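Local coordinates for protein importin-95 (Chaetomium thermophilum, PDB 4XRI) that acts as a nuclear transport receptor of the importin-beta family that carries protein cargo into the nucleus and probably binds a small GTPase, at residues T515-M520 and A529-L534; D581-L586 and S623-G628; E139-L144 and V179-A184; F165-Q170 and L214-N219. The protein carries 2 engineered substitutions. All coordinates share one frame; numbering follows the deposited sequence.

Interaction 1: residues T515-M520 and A529-L534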
loop_
_atom_site.group_PDB
_atom_site.type_symbol
_atom_site.label_atom_id
_atom_site.label_comp_id
_atom_site.label_asym_id
_atom_site.label_seq_id
_atom_site.Cartn_x
_atom_site.Cartn_y
_atom_site.Cartn_z
ATOM N N THR A 515 16.121 27.526 10.981
ATOM C CA THR A 515 17.157 27.411 12.000
ATOM C C THR A 515 17.518 25.954 12.256
ATOM O O THR A 515 18.693 25.596 12.294
ATOM C CB THR A 515 16.720 28.059 13.328
ATOM O OG1 THR A 515 16.401 29.439 13.108
ATOM C CG2 THR A 515 17.828 27.950 14.369
ATOM N N VAL A 516 16.502 25.113 12.413
ATOM C CA VAL A 516 16.715 23.708 12.738
ATOM C C VAL A 516 17.283 22.932 11.546
ATOM O O VAL A 516 17.959 21.917 11.723
ATOM C CB VAL A 516 15.400 23.046 13.231
ATOM C CG1 VAL A 516 14.360 23.007 12.127
ATOM C CG2 VAL A 516 15.662 21.650 13.780
ATOM N N THR A 517 17.032 23.417 10.333
ATOM C CA THR A 517 17.562 22.769 9.134
ATOM C C THR A 517 18.927 23.330 8.738
ATOM O O THR A 517 19.575 22.827 7.817
ATOM C CB THR A 517 16.607 22.915 7.927
ATOM O OG1 THR A 517 16.261 24.294 7.748
ATOM C CG2 THR A 517 15.340 22.101 8.136
ATOM N N ALA A 518 19.359 24.372 9.441
ATOM C CA ALA A 518 20.607 25.066 9.122
ATOM C C ALA A 518 21.890 24.234 9.297
ATOM O O ALA A 518 22.777 24.308 8.445
ATOM C CB ALA A 518 20.711 26.343 9.948
ATOM N N PRO A 519 22.012 23.455 10.395
ATOM C CA PRO A 519 23.260 22.695 10.518
ATOM C C PRO A 519 23.445 21.673 9.403
ATOM O O PRO A 519 22.473 21.071 8.951
ATOM C CB PRO A 519 23.116 21.991 11.876
ATOM C CG PRO A 519 22.140 22.809 12.627
ATOM C CD PRO A 519 21.173 23.305 11.597
ATOM N N MET A 520 24.686 21.492 8.966
ATOM C CA MET A 520 25.002 20.474 7.975
ATOM C C MET A 520 25.325 19.160 8.675
ATOM O O MET A 520 25.637 18.161 8.028
ATOM C CB MET A 520 26.174 20.916 7.096
ATOM C CG MET A 520 25.994 22.278 6.426
ATOM S SD MET A 520 24.913 22.266 4.977
ATOM C CE MET A 520 23.315 22.622 5.706
ATOM N N ALA A 529 12.250 16.045 7.996
ATOM C CA ALA A 529 10.919 16.235 8.559
ATOM C C ALA A 529 10.567 17.715 8.675
ATOM O O ALA A 529 9.433 18.112 8.408
ATOM C CB ALA A 529 10.819 15.565 9.913
ATOM N N ALA A 530 11.551 18.524 9.059
ATOM C CA ALA A 530 11.342 19.956 9.248
ATOM C C ALA A 530 11.170 20.673 7.913
ATOM O O ALA A 530 10.398 21.626 7.805
ATOM C CB ALA A 530 12.498 20.562 10.029
ATOM N N TYR A 531 11.898 20.213 6.901
ATOM C CA TYR A 531 11.757 20.753 5.553
ATOM C C TYR A 531 10.353 20.490 5.025
ATOM O O TYR A 531 9.762 21.341 4.361
ATOM C CB TYR A 531 12.802 20.152 4.608
ATOM C CG TYR A 531 14.097 20.936 4.525
ATOM C CD1 TYR A 531 14.093 22.316 4.350
ATOM C CD2 TYR A 531 15.324 20.294 4.625
ATOM C CE1 TYR A 531 15.276 23.031 4.274
ATOM C CE2 TYR A 531 16.508 20.998 4.546
ATOM C CZ TYR A 531 16.480 22.365 4.372
ATOM O OH TYR A 531 17.659 23.070 4.299
ATOM N N GLU A 532 9.822 19.308 5.328
ATOM C CA GLU A 532 8.462 18.960 4.930
ATOM C C GLU A 532 7.457 19.912 5.568
ATOM O O GLU A 532 6.506 20.347 4.922
ATOM C CB GLU A 532 8.130 17.517 5.309
ATOM C CG GLU A 532 6.866 16.996 4.648
ATOM C CD GLU A 532 6.434 15.639 5.178
ATOM O OE1 GLU A 532 6.996 15.175 6.195
ATOM O OE2 GLU A 532 5.523 15.036 4.572
ATOM N N VAL A 533 7.686 20.234 6.838
ATOM C CA VAL A 533 6.857 21.192 7.561
ATOM C C VAL A 533 6.871 22.543 6.863
ATOM O O VAL A 533 5.822 23.143 6.615
ATOM C CB VAL A 533 7.336 21.375 9.017
ATOM C CG1 VAL A 533 6.472 22.406 9.726
ATOM C CG2 VAL A 533 7.303 20.053 9.751
ATOM N N LEU A 534 8.073 23.012 6.548
ATOM C CA LEU A 534 8.261 24.282 5.863
ATOM C C LEU A 534 7.512 24.312 4.534
ATOM O O LEU A 534 6.900 25.320 4.178
ATOM C CB LEU A 534 9.751 24.543 5.640
ATOM C CG LEU A 534 10.121 25.871 4.979
ATOM C CD1 LEU A 534 9.442 27.025 5.701
ATOM C CD2 LEU A 534 11.629 26.058 4.960
#
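T517 lies against one face of the Y531 ring. Its methyl CG2 stands 3.7 Å from the centroid of the Y531 ring and only 1° off the ring normal. This is a CH-pi contact over the ring centre. T517 CB sits nearer the phenol end, 3.6 Å from Y531 CZ.

Apolar packing flanks the ring contact. A530 CB meets T517 CG2 at 3.7 Å. A530 CB also meets V516 CG1, at 3.7 Å. These pairs join segment 515-520, which runs out of helix 503-516, to helix 524-539, the next helix in the chain. Such packing of successive helices builds the solenoid of HEAT-repeat proteins.

The polar ends share a partner. With chi1 at 52°, T517 OG1 sits between its backbone N and carbonyl carbon, where it bonds to L513 O and to R559 NH1. R559 NH1 also bonds to Y531 OH, so one guanidinium nitrogen ties both sides together. An alanine in place of Y531 is likely to leave a gap beside T517 CG2 and R559 without one hydroxyl partner. On the other side of the ring plane, helix 573-597 packs against Y531 through S585 and L586.

Interaction 2: residues D581-L586 and S623-G628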
loop_
_atom_site.group_PDB
_atom_site.type_symbol
_atom_site.label_atom_id
_atom_site.label_comp_id
_atom_site.label_asym_id
_atom_site.label_seq_id
_atom_site.Cartn_x
_atom_site.Cartn_y
_atom_site.Cartn_z
ATOM N N ASP A 581 19.111 13.469 0.196
ATOM C CA ASP A 581 17.972 13.859 1.023
ATOM C C ASP A 581 17.897 15.380 1.163
ATOM O O ASP A 581 16.812 15.958 1.172
ATOM C CB ASP A 581 18.053 13.211 2.410
ATOM C CG ASP A 581 17.702 11.737 2.391
ATOM O OD1 ASP A 581 17.941 11.062 3.414
ATOM O OD2 ASP A 581 17.190 11.253 1.361
ATOM N N MET A 582 19.058 16.020 1.276
ATOM C CA MET A 582 19.144 17.475 1.389
ATOM C C MET A 582 18.593 18.163 0.141
ATOM O O MET A 582 17.754 19.065 0.229
ATOM C CB MET A 582 20.594 17.905 1.626
ATOM C CG MET A 582 20.777 19.386 1.899
ATOM S SD MET A 582 22.516 19.797 2.157
ATOM C CE MET A 582 23.029 18.419 3.181
ATOM N N GLN A 583 19.069 17.722 -1.017
ATOM C CA GLN A 583 18.652 18.299 -2.287
ATOM C C GLN A 583 17.179 18.030 -2.573
ATOM O O GLN A 583 16.471 18.897 -3.083
ATOM C CB GLN A 583 19.519 17.754 -3.419
ATOM C CG GLN A 583 20.958 18.255 -3.400
ATOM C CD GLN A 583 21.801 17.639 -4.492
ATOM O OE1 GLN A 583 21.621 16.476 -4.848
ATOM N NE2 GLN A 583 22.728 18.420 -5.037
ATOM N N THR A 584 16.718 16.833 -2.224
ATOM C CA THR A 584 15.324 16.456 -2.445
ATOM C C THR A 584 14.389 17.290 -1.574
ATOM O O THR A 584 13.332 17.738 -2.024
ATOM C CB THR A 584 15.087 14.960 -2.156
ATOM O OG1 THR A 584 15.882 14.171 -3.049
ATOM C CG2 THR A 584 13.625 14.604 -2.355
ATOM N N SER A 585 14.788 17.493 -0.322
ATOM C CA SER A 585 14.008 18.301 0.607
ATOM C C SER A 585 13.967 19.760 0.158
ATOM O O SER A 585 12.921 20.408 0.205
ATOM C CB SER A 585 14.583 18.205 2.022
ATOM O OG SER A 585 14.437 16.897 2.548
ATOM N N LEU A 586 15.116 20.271 -0.272
ATOM C CA LEU A 586 15.224 21.654 -0.718
ATOM C C LEU A 586 14.419 21.898 -1.991
ATOM O O LEU A 586 13.842 22.970 -2.173
ATOM C CB LEU A 586 16.690 22.030 -0.940
ATOM C CG LEU A 586 17.498 22.308 0.330
ATOM C CD1 LEU A 586 18.979 22.421 0.013
ATOM C CD2 LEU A 586 16.996 23.575 1.004
ATOM N N SER A 623 18.448 7.430 -7.349
ATOM C CA SER A 623 18.408 8.695 -6.633
ATOM C C SER A 623 17.017 9.310 -6.723
ATOM O O SER A 623 16.348 9.206 -7.750
ATOM C CB SER A 623 19.459 9.660 -7.190
ATOM O OG SER A 623 19.372 10.929 -6.568
ATOM N N SER A 624 16.582 9.942 -5.638
ATOM C CA SER A 624 15.276 10.590 -5.605
ATOM C C SER A 624 15.373 12.022 -6.116
ATOM O O SER A 624 14.366 12.716 -6.251
ATOM C CB SER A 624 14.706 10.575 -4.185
ATOM O OG SER A 624 15.490 11.366 -3.313
ATOM N N VAL A 625 16.596 12.454 -6.401
ATOM C CA VAL A 625 16.867 13.847 -6.746
ATOM C C VAL A 625 16.347 14.300 -8.121
ATOM O O VAL A 625 15.742 15.366 -8.212
ATOM C CB VAL A 625 18.384 14.142 -6.679
ATOM C CG1 VAL A 625 18.676 15.554 -7.149
ATOM C CG2 VAL A 625 18.898 13.939 -5.261
ATOM N N PRO A 626 16.588 13.513 -9.193
ATOM C CA PRO A 626 16.095 14.007 -10.485
ATOM C C PRO A 626 14.582 14.198 -10.509
ATOM O O PRO A 626 14.082 15.112 -11.165
ATOM C CB PRO A 626 16.519 12.907 -11.471
ATOM C CG PRO A 626 17.644 12.211 -10.818
ATOM C CD PRO A 626 17.328 12.247 -9.348
ATOM N N GLU A 627 13.867 13.343 -9.787
ATOM C CA GLU A 627 12.414 13.417 -9.733
ATOM C C GLU A 627 11.956 14.681 -9.012
ATOM O O GLU A 627 10.984 15.317 -9.416
ATOM C CB GLU A 627 11.847 12.173 -9.046
ATOM C CG GLU A 627 10.336 12.076 -9.074
ATOM C CD GLU A 627 9.849 10.664 -8.810
ATOM O OE1 GLU A 627 8.641 10.486 -8.547
ATOM O OE2 GLU A 627 10.678 9.732 -8.872
ATOM N N GLY A 628 12.669 15.042 -7.949
ATOM C CA GLY A 628 12.377 16.252 -7.206
ATOM C C GLY A 628 12.669 17.491 -8.028
ATOM O O GLY A 628 11.923 18.468 -7.987
#
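T584 and V625 bring the two backbones close, with 5.3 Å between T584 CA and V625 CA. Segment 581-586 is helical throughout. Segment 623-628 enters its helix from a turn. V625 N donates to S623 OG at 3.2 Å, a capping bond with an N-H...O angle of 162°. In the other segment D581 O takes two donors, S585 N and S585 OG, from opposite faces of its carbonyl plane. The S585 OG to D581 O bond is 2.9 Å long.

The polar link between the segments is a hydroxyl pair. S624 OG donates to T584 OG1 at 2.8 Å. T584 holds OG1 beside its backbone N, anti to the carbonyl carbon (chi1 -62°). From there OG1 also bonds to E580 O, one turn back, so two groups grip this hydroxyl. V625 adds apolar cover. Its CG2 lies 3.7 Å from T584 OG1 and also 3.7 Å from Q583 OE1. The Q583 side chain is extended beyond CG and crosses V625 obliquely. Its amide nitrogen NE2 is bonded to T563 OG1.

The contact joins helix 573-597 to the start region of helix 625-640, as in the stacked helices of a HEAT-repeat solenoid. I615 of helix 605-616 touches both Q583 and V625. M582 packs on T563 and L566 of helix 546-567. Beyond the contact, P626 and E627 pack on helix 665-682, where E627 OE2 bonds to S666 OG.

Interaction 3: residues E139-L144 and V179-A184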
loop_
_atom_site.group_PDB
_atom_site.type_symbol
_atom_site.label_atom_id
_atom_site.label_comp_id
_atom_site.label_asym_id
_atom_site.label_seq_id
_atom_site.Cartn_x
_atom_site.Cartn_y
_atom_site.Cartn_z
ATOM N N GLU A 139 -1.284 -42.636 -2.842
ATOM C CA GLU A 139 -1.091 -43.196 -1.505
ATOM C C GLU A 139 -0.912 -42.129 -0.429
ATOM O O GLU A 139 -1.051 -42.415 0.762
ATOM C CB GLU A 139 0.124 -44.130 -1.484
ATOM C CG GLU A 139 0.097 -45.248 -2.515
ATOM C CD GLU A 139 0.777 -44.867 -3.817
ATOM O OE1 GLU A 139 0.958 -43.656 -4.067
ATOM O OE2 GLU A 139 1.138 -45.782 -4.586
ATOM N N LEU A 140 -0.620 -40.903 -0.852
ATOM C CA LEU A 140 -0.116 -39.873 0.057
ATOM C C LEU A 140 -1.055 -39.469 1.196
ATOM O O LEU A 140 -0.713 -39.634 2.368
ATOM C CB LEU A 140 0.253 -38.621 -0.734
ATOM C CG LEU A 140 0.790 -37.494 0.149
ATOM C CD1 LEU A 140 2.026 -37.956 0.909
ATOM C CD2 LEU A 140 1.095 -36.257 -0.673
ATOM N N MET A 141 -2.220 -38.923 0.860
ATOM C CA MET A 141 -3.101 -38.346 1.873
ATOM C C MET A 141 -3.592 -39.390 2.874
ATOM O O MET A 141 -3.765 -39.088 4.055
ATOM C CB MET A 141 -4.294 -37.646 1.216
ATOM C CG MET A 141 -3.917 -36.460 0.325
ATOM S SD MET A 141 -2.687 -35.345 1.043
ATOM C CE MET A 141 -3.548 -34.734 2.490
ATOM N N HIS A 142 -3.813 -40.613 2.402
ATOM C CA HIS A 142 -4.194 -41.709 3.285
ATOM C C HIS A 142 -3.065 -42.007 4.267
ATOM O O HIS A 142 -3.305 -42.250 5.449
ATOM C CB HIS A 142 -4.544 -42.963 2.479
ATOM C CG HIS A 142 -5.029 -44.106 3.317
ATOM N ND1 HIS A 142 -6.316 -44.181 3.801
ATOM C CD2 HIS A 142 -4.394 -45.217 3.758
ATOM C CE1 HIS A 142 -6.455 -45.292 4.505
ATOM N NE2 HIS A 142 -5.304 -45.938 4.495
ATOM N N ALA A 143 -1.834 -41.975 3.767
ATOM C CA ALA A 143 -0.659 -42.242 4.586
ATOM C C ALA A 143 -0.455 -41.140 5.621
ATOM O O ALA A 143 -0.128 -41.417 6.774
ATOM C CB ALA A 143 0.576 -42.386 3.710
ATOM N N LEU A 144 -0.651 -39.893 5.201
ATOM C CA LEU A 144 -0.497 -38.748 6.092
ATOM C C LEU A 144 -1.540 -38.756 7.205
ATOM O O LEU A 144 -1.223 -38.508 8.366
ATOM C CB LEU A 144 -0.587 -37.439 5.304
ATOM C CG LEU A 144 0.552 -37.131 4.330
ATOM C CD1 LEU A 144 0.289 -35.818 3.604
ATOM C CD2 LEU A 144 1.884 -37.087 5.062
ATOM N N VAL A 179 -10.692 -32.972 -2.160
ATOM C CA VAL A 179 -12.105 -32.921 -1.773
ATOM C C VAL A 179 -12.603 -34.192 -1.093
ATOM O O VAL A 179 -13.325 -34.132 -0.096
ATOM C CB VAL A 179 -12.993 -32.635 -3.007
ATOM C CG1 VAL A 179 -14.426 -33.105 -2.784
ATOM C CG2 VAL A 179 -12.964 -31.152 -3.344
ATOM N N GLY A 180 -12.204 -35.339 -1.630
ATOM C CA GLY A 180 -12.653 -36.616 -1.108
ATOM C C GLY A 180 -12.073 -36.981 0.247
ATOM O O GLY A 180 -12.605 -37.847 0.944
ATOM N N HIS A 181 -10.979 -36.327 0.626
ATOM C CA HIS A 181 -10.313 -36.618 1.894
ATOM C C HIS A 181 -10.709 -35.644 2.999
ATOM O O HIS A 181 -10.146 -35.678 4.093
ATOM C CB HIS A 181 -8.792 -36.580 1.724
ATOM C CG HIS A 181 -8.251 -37.650 0.828
ATOM N ND1 HIS A 181 -8.070 -38.951 1.248
ATOM C CD2 HIS A 181 -7.834 -37.608 -0.459
ATOM C CE1 HIS A 181 -7.573 -39.667 0.254
ATOM N NE2 HIS A 181 -7.421 -38.876 -0.793
ATOM N N SER A 182 -11.682 -34.787 2.708
ATOM C CA SER A 182 -12.001 -33.649 3.568
ATOM C C SER A 182 -12.304 -34.025 5.015
ATOM O O SER A 182 -11.704 -33.476 5.938
ATOM C CB SER A 182 -13.186 -32.878 2.987
ATOM O OG SER A 182 -13.397 -31.667 3.691
ATOM N N ASN A 183 -13.228 -34.959 5.215
ATOM C CA ASN A 183 -13.632 -35.331 6.566
ATOM C C ASN A 183 -12.541 -36.095 7.304
ATOM O O ASN A 183 -12.364 -35.927 8.513
ATOM C CB ASN A 183 -14.909 -36.166 6.537
ATOM C CG ASN A 183 -15.450 -36.443 7.928
ATOM O OD1 ASN A 183 -15.213 -37.507 8.499
ATOM N ND2 ASN A 183 -16.173 -35.477 8.483
ATOM N N ALA A 184 -11.816 -36.934 6.571
ATOM C CA ALA A 184 -10.729 -37.715 7.150
ATOM C C ALA A 184 -9.620 -36.798 7.657
ATOM O O ALA A 184 -9.078 -37.001 8.745
ATOM C CB ALA A 184 -10.178 -38.700 6.133
#
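H181 reaches M141 with its CG beside the backbone N, anti to the carbonyl carbon (chi1 -65°). Chi2 of -79° then turns one face of the imidazole to M141 CB. The result is a CH-pi contact. M141 CB stands 3.8 Å from the centroid of the H181 ring, 2° off the ring normal. It therefore lies about equally far from all five ring atoms, 3.9 Å from H181 NE2 and 4.0 Å from H181 CG.

The rest of M141 does not follow the ring. M141 CG still comes within 4.2 Å of H181 CD2, but the chain bends at chi2 and chi3. The sulfur and CE turn off from H181, and the side chain packs on I166 of helix 153-168 and on L132. The backbone of the next residue adds a looser approach, with H142 N 4.4 Å from H181 CE1.

H181 ND1 bonds to a glycerol, probably from the crystallisation liquor. N183 ND2 makes a weak bond to a glycerol. A serine in place of H181 would probably strip M141 CB of its flat cover and open a gap between the segments.

H181 is the N-cap residue of helix 182-193, and M141 lies near the beginning of helix 140-150. The contact joins two helices near their N-terminal parts, with helices 153-168 and 172-178 between them in the chain, as fits the helical solenoid of the importin-beta family.

Interaction 4: residues F165-Q170 and L214-N219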
loop_
_atom_site.group_PDB
_atom_site.type_symbol
_atom_site.label_atom_id
_atom_site.label_comp_id
_atom_site.label_asym_id
_atom_site.label_seq_id
_atom_site.Cartn_x
_atom_site.Cartn_y
_atom_site.Cartn_z
ATOM N N PHE A 165 0.386 -27.861 5.298
ATOM C CA PHE A 165 1.079 -27.258 4.160
ATOM C C PHE A 165 0.323 -27.494 2.861
ATOM O O PHE A 165 0.183 -26.592 2.034
ATOM C CB PHE A 165 2.501 -27.816 4.031
ATOM C CG PHE A 165 3.450 -27.326 5.087
ATOM C CD1 PHE A 165 3.079 -26.320 5.962
ATOM C CD2 PHE A 165 4.722 -27.863 5.191
ATOM C CE1 PHE A 165 3.953 -25.866 6.927
ATOM C CE2 PHE A 165 5.604 -27.409 6.152
ATOM C CZ PHE A 165 5.219 -26.408 7.022
ATOM N N ILE A 166 -0.161 -28.718 2.694
ATOM C CA ILE A 166 -0.887 -29.112 1.496
ATOM C C ILE A 166 -2.257 -28.437 1.425
ATOM O O ILE A 166 -2.657 -27.934 0.374
ATOM C CB ILE A 166 -1.055 -30.643 1.440
ATOM C CG1 ILE A 166 0.301 -31.308 1.193
ATOM C CG2 ILE A 166 -2.042 -31.041 0.357
ATOM C CD1 ILE A 166 0.285 -32.815 1.336
ATOM N N CYS A 167 -2.964 -28.405 2.552
ATOM C CA CYS A 167 -4.313 -27.848 2.591
ATOM C C CYS A 167 -4.338 -26.323 2.486
ATOM O O CYS A 167 -5.330 -25.749 2.042
ATOM C CB CYS A 167 -5.030 -28.286 3.870
ATOM S SG CYS A 167 -5.616 -29.996 3.839
ATOM N N GLU A 168 -3.256 -25.665 2.892
ATOM C CA GLU A 168 -3.222 -24.205 2.866
ATOM C C GLU A 168 -2.915 -23.683 1.469
ATOM O O GLU A 168 -3.186 -22.521 1.161
ATOM C CB GLU A 168 -2.193 -23.659 3.860
ATOM C CG GLU A 168 -0.753 -23.744 3.396
ATOM C CD GLU A 168 0.209 -23.025 4.330
ATOM O OE1 GLU A 168 1.426 -23.305 4.263
ATOM O OE2 GLU A 168 -0.248 -22.178 5.125
ATOM N N THR A 169 -2.345 -24.546 0.633
ATOM C CA THR A 169 -1.967 -24.166 -0.722
ATOM C C THR A 169 -3.179 -23.702 -1.515
ATOM O O THR A 169 -4.060 -24.490 -1.850
ATOM C CB THR A 169 -1.288 -25.324 -1.472
ATOM O OG1 THR A 169 -0.104 -25.721 -0.769
ATOM C CG2 THR A 169 -0.915 -24.895 -2.885
ATOM N N GLN A 170 -3.203 -22.409 -1.812
ATOM C CA GLN A 170 -4.324 -21.787 -2.501
ATOM C C GLN A 170 -4.282 -22.085 -3.996
ATOM O O GLN A 170 -3.986 -21.213 -4.810
ATOM C CB GLN A 170 -4.315 -20.280 -2.244
ATOM C CG GLN A 170 -3.716 -19.919 -0.893
ATOM C CD GLN A 170 -3.729 -18.432 -0.619
ATOM O OE1 GLN A 170 -2.805 -17.710 -0.995
ATOM N NE2 GLN A 170 -4.778 -17.964 0.049
ATOM N N LEU A 214 -7.908 -24.055 7.335
ATOM C CA LEU A 214 -9.227 -23.469 7.573
ATOM C C LEU A 214 -10.066 -23.294 6.313
ATOM O O LEU A 214 -11.230 -23.693 6.281
ATOM C CB LEU A 214 -9.077 -22.120 8.274
ATOM C CG LEU A 214 -8.958 -22.221 9.792
ATOM C CD1 LEU A 214 -8.774 -20.849 10.414
ATOM C CD2 LEU A 214 -10.188 -22.912 10.364
ATOM N N GLU A 215 -9.473 -22.697 5.284
ATOM C CA GLU A 215 -10.170 -22.486 4.022
ATOM C C GLU A 215 -10.667 -23.807 3.439
ATOM O O GLU A 215 -11.768 -23.876 2.894
ATOM C CB GLU A 215 -9.263 -21.772 3.016
ATOM C CG GLU A 215 -8.851 -20.372 3.439
ATOM C CD GLU A 215 -8.257 -19.563 2.300
ATOM O OE1 GLU A 215 -7.982 -20.148 1.230
ATOM O OE2 GLU A 215 -8.074 -18.340 2.475
ATOM N N PHE A 216 -9.866 -24.858 3.580
ATOM C CA PHE A 216 -10.224 -26.157 3.027
ATOM C C PHE A 216 -11.167 -26.961 3.924
ATOM O O PHE A 216 -12.313 -27.207 3.554
ATOM C CB PHE A 216 -8.968 -26.986 2.743
ATOM C CG PHE A 216 -9.260 -28.412 2.353
ATOM C CD1 PHE A 216 -9.724 -28.721 1.084
ATOM C CD2 PHE A 216 -9.074 -29.444 3.258
ATOM C CE1 PHE A 216 -9.998 -30.030 0.730
ATOM C CE2 PHE A 216 -9.347 -30.753 2.912
ATOM C CZ PHE A 216 -9.809 -31.048 1.646
ATOM N N VAL A 217 -10.685 -27.376 5.095
ATOM C CA VAL A 217 -11.399 -28.372 5.897
ATOM C C VAL A 217 -12.754 -27.902 6.416
ATOM O O VAL A 217 -13.660 -28.712 6.609
ATOM C CB VAL A 217 -10.563 -28.841 7.116
ATOM C CG1 VAL A 217 -9.284 -29.525 6.663
ATOM C CG2 VAL A 217 -10.259 -27.688 8.059
ATOM N N GLY A 218 -12.900 -26.601 6.636
ATOM C CA GLY A 218 -14.137 -26.076 7.184
ATOM C C GLY A 218 -15.269 -26.126 6.180
ATOM O O GLY A 218 -16.428 -25.889 6.529
ATOM N N ASN A 219 -14.922 -26.467 4.939
ATOM C CA ASN A 219 -15.813 -26.322 3.793
ATOM C C ASN A 219 -16.502 -24.972 3.864
ATOM O O ASN A 219 -17.725 -24.876 3.771
ATOM C CB ASN A 219 -16.842 -27.453 3.730
ATOM C CG ASN A 219 -17.533 -27.529 2.379
ATOM O OD1 ASN A 219 -17.121 -26.870 1.422
ATOM N ND2 ASN A 219 -18.583 -28.336 2.294
HETATM O O HOH W 1 -7.020 -24.129 3.650
#
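C167 O and F216 N are joined through one water. Water 1 donates to C167 O at 2.8 Å and accepts from F216 N at 2.9 Å. It bridges a carbonyl near the end of helix 153-168 and an amide of the short helix 214-217.

Beside the water the side chains meet directly. C167 SG lies 3.5 Å from F216 CD2. The sulfur is 4.3 Å from the centroid of the F216 ring and 44° off its normal, an oblique sulfur-aromatic contact. F216 swings its ring there with CG anti to the backbone N (chi1 172°). This turns the ring away from the backbone N that bonds the water. I185 of helix 182-193 touches both C167 and F216.

A looser polar approach lies beside it. Q170 NE2 stands 4.1 Å from both E215 OE1 and E215 OE2, with the amide and carboxylate planes 40° apart. The firm partner of E215 is R175, which forms a salt bridge to OE1.

T169 OG1 donates to F165 O at 2.9 Å. N219 N donates to F216 O at 3.0 Å, and N219 has positive phi. The last turn of helix 153-168 and the short helix 214-217 meet around a water and a Cys sulfur-aromatic contact, as part of the helix-on-helix packing of an importin-beta HEAT-repeat solenoid.

How the interactions relate
The four contacts form two pairs on opposite sides of the chain's centre. Interactions 1 and 2 have centres about 14 Å apart and follow in series along the chain. They touch through Y531, whose CD2 lies 3.4 Å from S585 CB. Interactions 3 and 4 are about 12 Å apart between centres, and their segments alternate along the chain. I166 CD1 of interaction 4 packs 3.8 Å from L144 CD1 of interaction 3, and F216 CZ lies 3.9 Å from S182 CA. The pairs do not meet. Interactions 2 and 4 come to about 31 Å between nearest atoms. Glycerol, probably from the crystallisation liquor, binds at interaction 3.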